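Local structure of D-lactate dehydrogenase (Fermentative) (Pseudomonas aeruginosa, 6ABJ) at residues 154-159 against 214-219. The protein catalyses the NAD-dependent interconversion of D-lactate and pyruvate, as a tetrameric member of the D-isomer specific 2-hydroxyacid dehydrogenase family. Residues are numbered along the deposited sequence; the frame is centred on the assembly and turned at random.
Sequences TGFDLH and SDIVSL
Ile216, at the start of a central strand of the Rossmann-type NAD-binding domain, meets Phe156 and Leu158 of the loop that leads into strand 162-166, the neighbouring parallel strand of the sheet. No hydrogen bond joins residues 154-159 to 214-219; the contacts within 4.5 Å are all between three apolar side chains, and one methyl, Ile216 CD1, does the touching for its segment. Its closer partner is Leu158 CD2, 3.6 Å from Ile216 CD1, where the two branched chains cross at about a right angle and meet methyl to methyl. Phe156 comes in differently: its ring offers an edge rather than a face, with Ile216 CD1 close to the ring plane. Phe156 CG sits between its own backbone N and carbonyl carbon (chi1 62°), which turns the ring from the loop toward the strand. In Ile216, CG1 lies opposite the carbonyl carbon (chi1 -63°) and the chain runs on extended to CD1 (chi2 169°), carrying that methyl out to the loop. Ile129 of helix 118-134 touches both Leu158 and Ile216, whereas Phe156 also packs on Met244 of strand 243-247, which flanks 216-219 on the side away from 162-166. The same loop, which meets this middle strand at its start, is also held by a second subunit: Glu123 of that subunit accepts hydrogen bonds from the backbone N atoms of Leu158 and His159. Around the aromatic ring, the nearest approach is Phe156 CE2 to Ile216 CD1, at 4.2 Å.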
loop_
_atom_site.group_PDB
_atom_site.type_symbol
_atom_site.label_atom_id
_atom_site.label_comp_id
_atom_site.label_asym_id
_atom_site.label_seq_id
_atom_site.Cartn_x
_atom_site.Cartn_y
_atom_site.Cartn_z
ATOM N N THR B 154 -17.331 7.735 4.015
ATOM C CA THR B 154 -18.301 8.236 4.943
ATOM C C THR B 154 -18.485 7.314 6.129
ATOM O O THR B 154 -18.830 6.115 5.929
ATOM C CB THR B 154 -19.659 8.476 4.261
ATOM O OG1 THR B 154 -19.454 9.301 3.144
ATOM C CG2 THR B 154 -20.623 9.188 5.206
ATOM N N GLY B 155 -18.393 7.854 7.332
ATOM C CA GLY B 155 -18.627 7.100 8.564
ATOM C C GLY B 155 -19.930 7.430 9.251
ATOM O O GLY B 155 -20.931 7.790 8.579
ATOM N N PHE B 156 -19.940 7.258 10.548
ATOM C CA PHE B 156 -21.076 7.544 11.378
ATOM C C PHE B 156 -20.622 8.172 12.698
ATOM O O PHE B 156 -19.540 7.867 13.221
ATOM C CB PHE B 156 -21.899 6.258 11.595
ATOM C CG PHE B 156 -21.160 5.146 12.313
ATOM C CD1 PHE B 156 -20.443 4.203 11.600
ATOM C CD2 PHE B 156 -21.199 5.020 13.668
ATOM C CE1 PHE B 156 -19.830 3.143 12.247
ATOM C CE2 PHE B 156 -20.571 3.946 14.329
ATOM C CZ PHE B 156 -19.928 2.979 13.590
ATOM N N ASP B 157 -21.447 9.058 13.234
ATOM C CA ASP B 157 -21.147 9.637 14.524
ATOM C C ASP B 157 -21.225 8.520 15.565
ATOM O O ASP B 157 -22.172 7.726 15.569
ATOM C CB ASP B 157 -22.206 10.657 14.921
ATOM C CG ASP B 157 -22.184 11.889 14.068
ATOM O OD1 ASP B 157 -21.308 11.999 13.186
ATOM O OD2 ASP B 157 -23.056 12.752 14.289
ATOM N N LEU B 158 -20.254 8.471 16.467
ATOM C CA LEU B 158 -20.356 7.617 17.601
ATOM C C LEU B 158 -21.392 8.122 18.643
ATOM O O LEU B 158 -22.128 7.321 19.285
ATOM C CB LEU B 158 -19.006 7.480 18.291
ATOM C CG LEU B 158 -17.917 6.709 17.514
ATOM C CD1 LEU B 158 -16.593 6.724 18.218
ATOM C CD2 LEU B 158 -18.336 5.258 17.203
ATOM N N HIS B 159 -21.424 9.431 18.807
ATOM C CA HIS B 159 -22.435 10.048 19.671
ATOM C C HIS B 159 -23.819 9.485 19.425
ATOM O O HIS B 159 -24.284 9.488 18.312
ATOM C CB HIS B 159 -22.414 11.570 19.483
ATOM C CG HIS B 159 -23.332 12.289 20.413
ATOM N ND1 HIS B 159 -24.527 12.847 19.999
ATOM C CD2 HIS B 159 -23.250 12.521 21.740
ATOM C CE1 HIS B 159 -25.147 13.375 21.040
ATOM N NE2 HIS B 159 -24.388 13.190 22.098
ATOM N N SER B 214 -27.282 -3.455 19.521
ATOM C CA SER B 214 -26.054 -2.708 19.514
ATOM C C SER B 214 -25.596 -2.314 18.078
ATOM O O SER B 214 -25.645 -3.132 17.182
ATOM C CB SER B 214 -24.974 -3.562 20.157
ATOM O OG SER B 214 -25.180 -3.715 21.531
ATOM N N ASP B 215 -25.112 -1.093 17.911
ATOM C CA ASP B 215 -24.447 -0.659 16.712
ATOM C C ASP B 215 -22.999 -1.137 16.696
ATOM O O ASP B 215 -22.396 -1.431 15.635
ATOM C CB ASP B 215 -24.527 0.876 16.635
ATOM C CG ASP B 215 -25.925 1.380 16.601
ATOM O OD1 ASP B 215 -26.688 0.999 15.719
ATOM O OD2 ASP B 215 -26.309 2.121 17.504
ATOM N N ILE B 216 -22.427 -1.260 17.854
ATOM C CA ILE B 216 -21.020 -1.703 17.993
ATOM C C ILE B 216 -20.998 -2.725 19.138
ATOM O O ILE B 216 -21.568 -2.435 20.164
ATOM C CB ILE B 216 -20.060 -0.550 18.366
ATOM C CG1 ILE B 216 -20.023 0.500 17.260
ATOM C CG2 ILE B 216 -18.652 -1.081 18.610
ATOM C CD1 ILE B 216 -19.312 1.795 17.691
ATOM N N VAL B 217 -20.393 -3.888 18.929
ATOM C CA VAL B 217 -20.271 -4.942 19.958
ATOM C C VAL B 217 -18.818 -5.150 20.222
ATOM O O VAL B 217 -18.055 -5.278 19.281
ATOM C CB VAL B 217 -20.899 -6.221 19.462
ATOM C CG1 VAL B 217 -20.654 -7.348 20.445
ATOM C CG2 VAL B 217 -22.369 -6.059 19.179
ATOM N N SER B 218 -18.373 -5.157 21.512
ATOM C CA SER B 218 -16.983 -5.323 21.759
ATOM C C SER B 218 -16.843 -6.454 22.789
ATOM O O SER B 218 -17.523 -6.419 23.777
ATOM C CB SER B 218 -16.329 -4.053 22.284
ATOM O OG SER B 218 -14.933 -4.190 22.349
ATOM N N LEU B 219 -15.975 -7.436 22.489
ATOM C CA LEU B 219 -15.790 -8.586 23.357
ATOM C C LEU B 219 -14.674 -8.341 24.377
ATOM O O LEU B 219 -13.518 -8.038 24.023
ATOM C CB LEU B 219 -15.473 -9.821 22.543
ATOM C CG LEU B 219 -16.431 -10.115 21.426
ATOM C CD1 LEU B 219 -16.003 -11.257 20.512
ATOM C CD2 LEU B 219 -17.784 -10.474 22.005
#